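Side-chain contacts in purine-binding protein BAB2_0673 (Brucella melitensis biovar Abortus, PDB 3S99), which binds adenine and probably other purines such as guanine, and may serve an ABC-type system for purine uptake: residues Q45-Q48 with A49-L53; G135-V138 with Q139-A143; D217-A220 with A221-V224. One frame throughout, in Å; residues are numbered along the deposited sequence.

Overall arrangement
All three contacts join neighbouring turns of the chain, in a fold of two sheet-and-helix halves with adenine bound by residues from both. Contact 1 lies on helix 42-57, next to strands 27-32 and 61-66 of the parallel sheet. Contact 2 lies on helix 132-146, against strand 231-236 of the mixed sheet. Contact 3 covers the loop after strand 211-214 and the start of helix 220-227. Contact 1 is partly buried and mostly charged. Contacts 2 and 3 are buried: the former pairs aliphatic contacts with a water-bridged Arg-Gln pair, the latter holds a helix start beside the adenine site. Their centres lie 18 to 26 Å apart, and none touch.

Contact 1 of 3, residues Q45-Q48 with A49-L53; sequences QHDQ and ARKEL
Asp47 and Arg50 form a salt bridge one turn apart on helix 42-57, side by side. Arg50 presents the edge of its guanidinium, and both NE and NH2 grip the same oxygen. NE reaches Asp47 OD1 at 2.8 Å, with a nearly straight N-H...O angle of 166°. Arg50 NH2 lies 3.2 Å from the same Asp47 OD1. Both nitrogens come from one face of the carboxylate, whose plane is turned 46° from the guanidinium. The bend at chi3 of Arg50 (58°) brings the group back toward Asp47. Tyr33 OH gives OD1 a further hydrogen bond.

Gln48 turns its amide toward Lys51, where OE1 and Lys51 NZ make a weak bond of 3.4 Å. A water donates to Asp47 OD2 (2.7 Å) and to Gln48 OE1 (2.9 Å), linking the two. Lys51 NZ stands 4.4 Å from Asp47 OD2, too far for a salt bridge, though its charge probably helps to stabilise the carboxylate. Ala49 CB packs against the carbonyl of His46, 3.3 Å from His46 O.

The helix belongs to the beta-alpha-beta unit with strands 27-32 and 61-66. Arg50 rests on Phe31 and Phe65 of these strands. Ala49 faces Trp255 and Tyr259, the latter on helix 256-268.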
ATOM      1  N   GLN A  45      -6.839   6.819   4.681  1.00 18.92           N
ATOM      2  CA  GLN A  45      -6.290   7.516   3.516  1.00 18.63           C
ATOM      3  C   GLN A  45      -7.272   7.535   2.349  1.00 18.08           C
ATOM      4  O   GLN A  45      -7.416   8.543   1.677  1.00 17.92           O
ATOM      5  CB  GLN A  45      -5.008   6.857   3.013  1.00 18.62           C
ATOM      6  CG  GLN A  45      -3.678   7.385   3.470  1.00 21.17           C
ATOM      7  CD  GLN A  45      -3.525   8.885   3.615  1.00 21.16           C
ATOM      8  OE1 GLN A  45      -3.663   9.401   4.707  1.00 23.45           O
ATOM      9  NE2 GLN A  45      -3.178   9.568   2.540  1.00 22.20           N
ATOM     10  N   HIS A  46      -7.958   6.419   2.094  1.00 17.84           N
ATOM     11  CA  HIS A  46      -9.038   6.463   1.106  1.00 16.42           C
ATOM     12  C   HIS A  46     -10.106   7.494   1.451  1.00 16.56           C
ATOM     13  O   HIS A  46     -10.537   8.264   0.587  1.00 14.89           O
ATOM     14  CB  HIS A  46      -9.639   5.080   0.864  1.00 16.27           C
ATOM     15  CG  HIS A  46      -8.758   4.180   0.060  1.00 15.96           C
ATOM     16  ND1 HIS A  46      -8.520   4.379  -1.295  1.00 13.96           N
ATOM     17  CD2 HIS A  46      -8.064   3.069   0.411  1.00 15.22           C
ATOM     18  CE1 HIS A  46      -7.732   3.414  -1.731  1.00 15.50           C
ATOM     19  NE2 HIS A  46      -7.422   2.619  -0.716  1.00 13.59           N
ATOM     20  N   ASP A  47     -10.503   7.553   2.726  1.00 17.52           N
ATOM     21  CA  ASP A  47     -11.595   8.403   3.126  1.00 17.02           C
ATOM     22  C   ASP A  47     -11.141   9.852   3.199  1.00 18.37           C
ATOM     23  O   ASP A  47     -11.937  10.735   2.928  1.00 17.05           O
ATOM     24  CB  ASP A  47     -12.124   7.969   4.485  1.00 18.38           C
ATOM     25  CG  ASP A  47     -13.477   8.559   4.814  1.00 17.08           C
ATOM     26  OD1 ASP A  47     -14.490   8.234   4.119  1.00 18.91           O
ATOM     27  OD2 ASP A  47     -13.529   9.318   5.786  1.00 17.51           O
ATOM     28  N   GLN A  48      -9.882  10.098   3.558  1.00 18.51           N
ATOM     29  CA  GLN A  48      -9.344  11.472   3.496  1.00 19.79           C
ATOM     30  C   GLN A  48      -9.306  11.944   2.046  1.00 18.77           C
ATOM     31  O   GLN A  48      -9.453  13.121   1.776  1.00 20.00           O
ATOM     32  CB  GLN A  48      -7.953  11.581   4.142  1.00 20.42           C
ATOM     33  CG  GLN A  48      -7.962  11.318   5.628  1.00 22.31           C
ATOM     34  CD  GLN A  48      -8.569  12.467   6.387  1.00 25.42           C
ATOM     35  OE1 GLN A  48      -9.718  12.413   6.816  1.00 27.66           O
ATOM     36  NE2 GLN A  48      -7.806  13.516   6.538  1.00 26.58           N
ATOM     37  N   ALA A  49      -9.105  11.026   1.117  1.00 17.70           N
ATOM     38  CA  ALA A  49      -9.122  11.338  -0.330  1.00 16.61           C
ATOM     39  C   ALA A  49     -10.560  11.557  -0.806  1.00 17.14           C
ATOM     40  O   ALA A  49     -10.844  12.455  -1.634  1.00 18.12           O
ATOM     41  CB  ALA A  49      -8.420  10.216  -1.117  1.00 14.50           C
ATOM     42  N   ARG A  50     -11.511  10.813  -0.245  1.00 16.57           N
ATOM     43  CA  ARG A  50     -12.923  11.133  -0.499  1.00 16.88           C
ATOM     44  C   ARG A  50     -13.218  12.580  -0.077  1.00 18.64           C
ATOM     45  O   ARG A  50     -13.854  13.320  -0.808  1.00 17.31           O
ATOM     46  CB  ARG A  50     -13.849  10.195   0.243  1.00 16.68           C
ATOM     47  CG  ARG A  50     -15.311  10.392  -0.035  1.00 16.07           C
ATOM     48  CD  ARG A  50     -16.208   9.523   0.890  1.00 16.57           C
ATOM     49  NE  ARG A  50     -15.961   9.829   2.308  1.00 17.34           N
ATOM     50  CZ  ARG A  50     -16.378  10.915   2.954  1.00 20.22           C
ATOM     51  NH1 ARG A  50     -17.129  11.838   2.357  1.00 18.71           N
ATOM     52  NH2 ARG A  50     -16.049  11.079   4.236  1.00 23.59           N
ATOM     53  N   LYS A  51     -12.754  12.956   1.112  1.00 20.02           N
ATOM     54  CA  LYS A  51     -12.942  14.323   1.613  1.00 22.69           C
ATOM     55  C   LYS A  51     -12.289  15.395   0.742  1.00 22.59           C
ATOM     56  O   LYS A  51     -12.850  16.473   0.580  1.00 24.55           O
ATOM     57  CB  LYS A  51     -12.440  14.429   3.045  1.00 23.43           C
ATOM     58  CG  LYS A  51     -13.321  13.681   4.039  1.00 25.84           C
ATOM     59  CD  LYS A  51     -12.687  13.735   5.444  1.00 30.01           C
ATOM     60  CE  LYS A  51     -13.630  13.249   6.524  1.00 31.32           C
ATOM     61  NZ  LYS A  51     -12.873  13.171   7.800  1.00 34.25           N
ATOM     62  N   GLU A  52     -11.123  15.087   0.179  1.00 23.50           N
ATOM     63  CA  GLU A  52     -10.457  15.975  -0.787  1.00 24.28           C
ATOM     64  C   GLU A  52     -11.324  16.171  -2.029  1.00 24.28           C
ATOM     65  O   GLU A  52     -11.509  17.296  -2.516  1.00 25.04           O
ATOM     66  CB  GLU A  52      -9.076  15.448  -1.150  1.00 23.61           C
ATOM     67  CG  GLU A  52      -8.106  15.602  -0.003  1.00 27.00           C
ATOM     68  CD  GLU A  52      -6.741  14.932  -0.196  1.00 27.48           C
ATOM     69  OE1 GLU A  52      -6.415  14.436  -1.276  1.00 27.06           O
ATOM     70  OE2 GLU A  52      -5.959  14.934   0.772  1.00 34.42           O
ATOM     71  N   LEU A  53     -11.909  15.079  -2.503  1.00 23.14           N
ATOM     72  CA  LEU A  53     -12.865  15.154  -3.607  1.00 22.92           C
ATOM     73  C   LEU A  53     -14.022  16.097  -3.268  1.00 24.12           C
ATOM     74  O   LEU A  53     -14.371  16.974  -4.074  1.00 24.06           O
ATOM     75  CB  LEU A  53     -13.400  13.756  -3.928  1.00 21.77           C
ATOM     76  CG  LEU A  53     -14.549  13.631  -4.911  1.00 22.26           C
ATOM     77  CD1 LEU A  53     -14.129  14.207  -6.281  1.00 19.30           C
ATOM     78  CD2 LEU A  53     -14.998  12.134  -4.989  1.00 19.94           C
TER
HETATM   79  O   HOH W   1     -11.512  10.186   7.323  1.00 28.70           O

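Contact 2 of 3, residues G135-V138 with Q139-A143; sequences GRYV and QGVIA
Arg136 and Gln139 meet through a water, i to i+3 on helix 132-146. The water accepts from Arg136 NH1 at 2.9 Å, at the edge of the guanidinium and in its plane. It also accepts from Gln139 NE2 at 2.7 Å. The two donors stay apart, and the guanidinium and amide planes stand 81° to each other. Arg136 NH2 bonds to the carbonyl of Gln214, which probably helps to fix the turn of the guanidinium. The nearest atom of the Arg136 side chain is about 7 Å from the bound adenine.

The apolar contacts follow the i to i+4 spacing of the helix. Val141 CG2 lies 4.0 Å from Tyr137 CE1. Ile142 CD1 meets Val138 CG1 at the same 4.0 Å. The first torsion of Ile142 (-66°) sets CG1 beside its backbone N, and CG1 then lies 3.4 Å from Val138 O.

Four backbone i to i+4 bonds link Gly135 O, Arg136 O, Tyr137 O and Val138 O to the amides of Gln139 to Ile142.

This buried helix joins strand 231-236 to helices 161-175 and 295-310. Ala301 lies on Val138 and Ile142, Leu300 on Val141. Tyr137 packs on Leu172. Gln139 and Ile142 lie against Phe233.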
ATOM      1  N   GLY A 135       8.245   2.955  -1.981  1.00 13.93           N
ATOM      2  CA  GLY A 135       8.376   3.435  -0.611  1.00 12.88           C
ATOM      3  C   GLY A 135       9.038   2.416   0.280  1.00 13.20           C
ATOM      4  O   GLY A 135       9.792   2.767   1.172  1.00 14.14           O
ATOM      5  N   ARG A 136       8.762   1.142   0.054  1.00 12.34           N
ATOM      6  CA  ARG A 136       9.371   0.104   0.855  1.00 12.00           C
ATOM      7  C   ARG A 136      10.899   0.131   0.728  1.00 12.26           C
ATOM      8  O   ARG A 136      11.613  -0.176   1.686  1.00 12.65           O
ATOM      9  CB  ARG A 136       8.880  -1.259   0.403  1.00 11.82           C
ATOM     10  CG  ARG A 136       7.397  -1.494   0.657  1.00 13.34           C
ATOM     11  CD  ARG A 136       7.143  -1.769   2.103  1.00 13.58           C
ATOM     12  NE  ARG A 136       5.721  -2.042   2.320  1.00 14.94           N
ATOM     13  CZ  ARG A 136       5.137  -2.158   3.497  1.00 12.21           C
ATOM     14  NH1 ARG A 136       5.811  -2.001   4.618  1.00 13.83           N
ATOM     15  NH2 ARG A 136       3.839  -2.428   3.539  1.00 14.89           N
ATOM     16  N   TYR A 137      11.398   0.465  -0.455  1.00 11.54           N
ATOM     17  CA  TYR A 137      12.829   0.448  -0.685  1.00 12.44           C
ATOM     18  C   TYR A 137      13.501   1.488   0.177  1.00 12.21           C
ATOM     19  O   TYR A 137      14.464   1.183   0.875  1.00 12.73           O
ATOM     20  CB  TYR A 137      13.149   0.655  -2.159  1.00 12.54           C
ATOM     21  CG  TYR A 137      14.596   0.465  -2.492  1.00 14.57           C
ATOM     22  CD1 TYR A 137      15.468   1.551  -2.495  1.00 17.08           C
ATOM     23  CD2 TYR A 137      15.102  -0.795  -2.827  1.00 15.75           C
ATOM     24  CE1 TYR A 137      16.779   1.398  -2.816  1.00 17.69           C
ATOM     25  CE2 TYR A 137      16.411  -0.953  -3.176  1.00 16.10           C
ATOM     26  CZ  TYR A 137      17.243   0.136  -3.155  1.00 17.45           C
ATOM     27  OH  TYR A 137      18.550  -0.012  -3.468  1.00 20.08           O
ATOM     28  N   VAL A 138      12.963   2.703   0.163  1.00 11.48           N
ATOM     29  CA  VAL A 138      13.412   3.755   1.019  1.00 11.81           C
ATOM     30  C   VAL A 138      13.378   3.363   2.495  1.00 13.13           C
ATOM     31  O   VAL A 138      14.326   3.600   3.227  1.00 12.54           O
ATOM     32  CB  VAL A 138      12.552   5.033   0.856  1.00 12.25           C
ATOM     33  CG1 VAL A 138      13.174   6.144   1.634  1.00 13.27           C
ATOM     34  CG2 VAL A 138      12.392   5.411  -0.612  1.00 11.58           C
ATOM     35  N   GLN A 139      12.279   2.727   2.938  1.00 13.77           N
ATOM     36  CA  GLN A 139      12.214   2.302   4.324  1.00 13.68           C
ATOM     37  C   GLN A 139      13.285   1.267   4.646  1.00 14.84           C
ATOM     38  O   GLN A 139      13.773   1.208   5.772  1.00 16.07           O
ATOM     39  CB  GLN A 139      10.780   1.790   4.675  1.00 13.64           C
ATOM     40  CG  GLN A 139       9.758   2.901   4.515  1.00 12.27           C
ATOM     41  CD  GLN A 139       8.331   2.615   4.954  1.00 13.50           C
ATOM     42  OE1 GLN A 139       7.606   3.561   5.247  1.00 13.28           O
ATOM     43  NE2 GLN A 139       7.903   1.341   4.956  1.00 11.26           N
ATOM     44  N   GLY A 140      13.619   0.410   3.690  1.00 14.24           N
ATOM     45  CA  GLY A 140      14.616  -0.617   3.918  1.00 14.61           C
ATOM     46  C   GLY A 140      15.979   0.022   4.113  1.00 15.55           C
ATOM     47  O   GLY A 140      16.742  -0.358   5.012  1.00 15.82           O
ATOM     48  N   VAL A 141      16.278   1.020   3.282  1.00 15.75           N
ATOM     49  CA  VAL A 141      17.522   1.780   3.421  1.00 16.12           C
ATOM     50  C   VAL A 141      17.595   2.364   4.837  1.00 17.29           C
ATOM     51  O   VAL A 141      18.610   2.239   5.523  1.00 17.89           O
ATOM     52  CB  VAL A 141      17.624   2.886   2.367  1.00 16.07           C
ATOM     53  CG1 VAL A 141      18.816   3.801   2.666  1.00 15.02           C
ATOM     54  CG2 VAL A 141      17.741   2.262   0.954  1.00 14.31           C
ATOM     55  N   ILE A 142      16.513   3.000   5.269  1.00 18.25           N
ATOM     56  CA  ILE A 142      16.474   3.641   6.586  1.00 18.57           C
ATOM     57  C   ILE A 142      16.638   2.589   7.669  1.00 19.03           C
ATOM     58  O   ILE A 142      17.411   2.781   8.604  1.00 19.33           O
ATOM     59  CB  ILE A 142      15.147   4.426   6.827  1.00 18.60           C
ATOM     60  CG1 ILE A 142      15.034   5.632   5.853  1.00 20.17           C
ATOM     61  CG2 ILE A 142      15.078   4.907   8.249  1.00 18.36           C
ATOM     62  CD1 ILE A 142      13.578   6.129   5.612  1.00 16.59           C
ATOM     63  N   ALA A 143      15.912   1.481   7.536  1.00 18.09           N
ATOM     64  CA  ALA A 143      15.947   0.429   8.520  1.00 18.95           C
ATOM     65  C   ALA A 143      17.360  -0.105   8.720  1.00 18.68           C
ATOM     66  O   ALA A 143      17.785  -0.323   9.847  1.00 19.69           O
ATOM     67  CB  ALA A 143      15.000  -0.705   8.146  1.00 18.21           C
TER
HETATM   68  O   HOH W   2       8.537  -1.266   5.139  1.00 12.91           O

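Contact 3 of 3, residues D217-A220 with A221-V224; sequences DSTA and AIQV. With ADE (adenine), chain T.
Gln223 N donates to Thr219 O (3.2 Å, N-H...O angle 159°) and Val224 N to Ala220 O, the first regular turn of helix 220-227. The chain enters this helix through an ST turn, in which Ser218 OG accepts from Ala220 N at 3.0 Å. Thr219 holds the N-cap position, but its side chain makes no capping bond. Glu197 OE1 also hydrogen-bonds to Ser218 OG, so the turn is tied to helix 194-206.

A water carries the link further. It lies within hydrogen-bonding distance of Ser218 O and accepts from Ile222 N at 2.8 Å, which gives this amide of the first turn a water partner. Ser218 O is also hydrogen-bonded to Gln214 NE2.

The side chains of Thr219 and Gln223 pass across each other. Thr219 OG1 lies 3.5 Å from Gln223 OE1. The extended Gln223 chain runs over the Thr219 carbonyl, with CG 3.5 Å from Thr219 O. Ile222 touches the same carbonyl with its CG2 branch, which sits between backbone N and carbonyl carbon. Val224 CG2 comes 3.4 Å from Ala220 O. Ala221 and Val224 both pack on Ala201 of helix 194-206.

Asp217, at the start of the loop, takes no part in these contacts and serves the adenine pocket instead. Its backbone is hydrogen-bonded to Trp42 and Trp191, two other residues of the purine site. Adenine is also hydrogen-bonded to Ser94 OG. A chi1 of -70° sets the Asp217 carboxylate beside the purine, where OD1 lies 2.7 Å from adenine N1 and OD2 3.2 Å from adenine C2.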
ATOM      1  N   ASP A 217      -3.492  -2.627   7.882  1.00 16.60           N
ATOM      2  CA  ASP A 217      -4.176  -1.343   7.637  1.00 16.73           C
ATOM      3  C   ASP A 217      -4.195  -0.360   8.800  1.00 17.51           C
ATOM      4  O   ASP A 217      -4.474   0.824   8.603  1.00 16.44           O
ATOM      5  CB  ASP A 217      -5.627  -1.632   7.200  1.00 16.92           C
ATOM      6  CG  ASP A 217      -5.715  -2.265   5.798  1.00 17.97           C
ATOM      7  OD1 ASP A 217      -4.639  -2.413   5.138  1.00 19.65           O
ATOM      8  OD2 ASP A 217      -6.867  -2.577   5.339  1.00 19.34           O
ATOM      9  N   SER A 218      -3.919  -0.833  10.016  1.00 18.61           N
ATOM     10  CA  SER A 218      -4.238  -0.029  11.190  1.00 20.06           C
ATOM     11  C   SER A 218      -3.008   0.510  11.898  1.00 19.80           C
ATOM     12  O   SER A 218      -1.880   0.093  11.628  1.00 20.56           O
ATOM     13  CB  SER A 218      -5.093  -0.822  12.203  1.00 20.87           C
ATOM     14  OG  SER A 218      -4.256  -1.532  13.085  1.00 20.81           O
ATOM     15  N   THR A 219      -3.256   1.420  12.825  1.00 20.49           N
ATOM     16  CA  THR A 219      -2.213   1.938  13.727  1.00 21.67           C
ATOM     17  C   THR A 219      -1.901   1.046  14.942  1.00 22.28           C
ATOM     18  O   THR A 219      -1.147   1.480  15.815  1.00 21.62           O
ATOM     19  CB  THR A 219      -2.614   3.281  14.321  1.00 22.36           C
ATOM     20  OG1 THR A 219      -3.940   3.162  14.837  1.00 22.63           O
ATOM     21  CG2 THR A 219      -2.571   4.374  13.274  1.00 21.33           C
ATOM     22  N   ALA A 220      -2.490  -0.157  15.027  1.00 22.28           N
ATOM     23  CA  ALA A 220      -2.294  -1.014  16.231  1.00 23.23           C
ATOM     24  C   ALA A 220      -0.811  -1.319  16.499  1.00 22.76           C
ATOM     25  O   ALA A 220      -0.322  -1.115  17.614  1.00 23.89           O
ATOM     26  CB  ALA A 220      -3.077  -2.294  16.124  1.00 23.82           C
ATOM     27  N   ALA A 221      -0.085  -1.771  15.483  1.00 21.55           N
ATOM     28  CA  ALA A 221       1.332  -2.157  15.673  1.00 21.14           C
ATOM     29  C   ALA A 221       2.232  -0.979  16.003  1.00 21.47           C
ATOM     30  O   ALA A 221       3.112  -1.110  16.856  1.00 21.34           O
ATOM     31  CB  ALA A 221       1.882  -2.923  14.478  1.00 20.09           C
ATOM     32  N   ILE A 222       2.015   0.170  15.359  1.00 20.99           N
ATOM     33  CA  ILE A 222       2.884   1.316  15.608  1.00 21.74           C
ATOM     34  C   ILE A 222       2.736   1.892  17.001  1.00 22.97           C
ATOM     35  O   ILE A 222       3.702   2.395  17.548  1.00 23.70           O
ATOM     36  CB  ILE A 222       2.729   2.459  14.545  1.00 21.08           C
ATOM     37  CG1 ILE A 222       4.037   3.262  14.470  1.00 21.18           C
ATOM     38  CG2 ILE A 222       1.513   3.332  14.820  1.00 21.53           C
ATOM     39  CD1 ILE A 222       4.123   4.279  13.350  1.00 18.51           C
ATOM     40  N   GLN A 223       1.537   1.811  17.575  1.00 24.60           N
ATOM     41  CA  GLN A 223       1.340   2.224  18.963  1.00 26.37           C
ATOM     42  C   GLN A 223       2.017   1.232  19.890  1.00 26.25           C
ATOM     43  O   GLN A 223       2.596   1.642  20.891  1.00 27.75           O
ATOM     44  CB  GLN A 223      -0.153   2.348  19.327  1.00 27.63           C
ATOM     45  CG  GLN A 223      -0.870   3.530  18.639  1.00 29.96           C
ATOM     46  CD  GLN A 223      -2.338   3.656  19.048  1.00 33.32           C
ATOM     47  OE1 GLN A 223      -3.241   3.264  18.302  1.00 36.84           O
ATOM     48  NE2 GLN A 223      -2.575   4.196  20.228  1.00 33.08           N
ATOM     49  N   VAL A 224       1.936  -0.066  19.587  1.00 25.06           N
ATOM     50  CA  VAL A 224       2.656  -1.053  20.409  1.00 24.85           C
ATOM     51  C   VAL A 224       4.150  -0.739  20.372  1.00 25.54           C
ATOM     52  O   VAL A 224       4.813  -0.667  21.420  1.00 24.71           O
ATOM     53  CB  VAL A 224       2.455  -2.491  19.919  1.00 24.40           C
ATOM     54  CG1 VAL A 224       3.462  -3.408  20.588  1.00 24.49           C
ATOM     55  CG2 VAL A 224       0.978  -2.976  20.171  1.00 25.09           C
TER
HETATM   56  N9  ADE T 400      -5.808  -3.944  -1.188  1.00 15.21           N
HETATM   57  C8  ADE T 400      -4.549  -3.774  -1.722  1.00 17.36           C
HETATM   58  N7  ADE T 400      -3.645  -3.344  -0.876  1.00 17.16           N
HETATM   59  C5  ADE T 400      -4.421  -3.247   0.285  1.00 17.93           C
HETATM   60  C6  ADE T 400      -4.045  -2.852   1.540  1.00 19.18           C
HETATM   61  N6  ADE T 400      -2.768  -2.472   1.697  1.00 15.52           N
HETATM   62  N1  ADE T 400      -5.000  -2.838   2.526  1.00 18.08           N
HETATM   63  C2  ADE T 400      -6.250  -3.231   2.225  1.00 19.72           C
HETATM   64  N3  ADE T 400      -6.730  -3.637   1.050  1.00 18.95           N
HETATM   65  C4  ADE T 400      -5.736  -3.612   0.131  1.00 16.70           C
HETATM   66  O   HOH W   3       0.530   0.261  12.972  1.00 19.95           O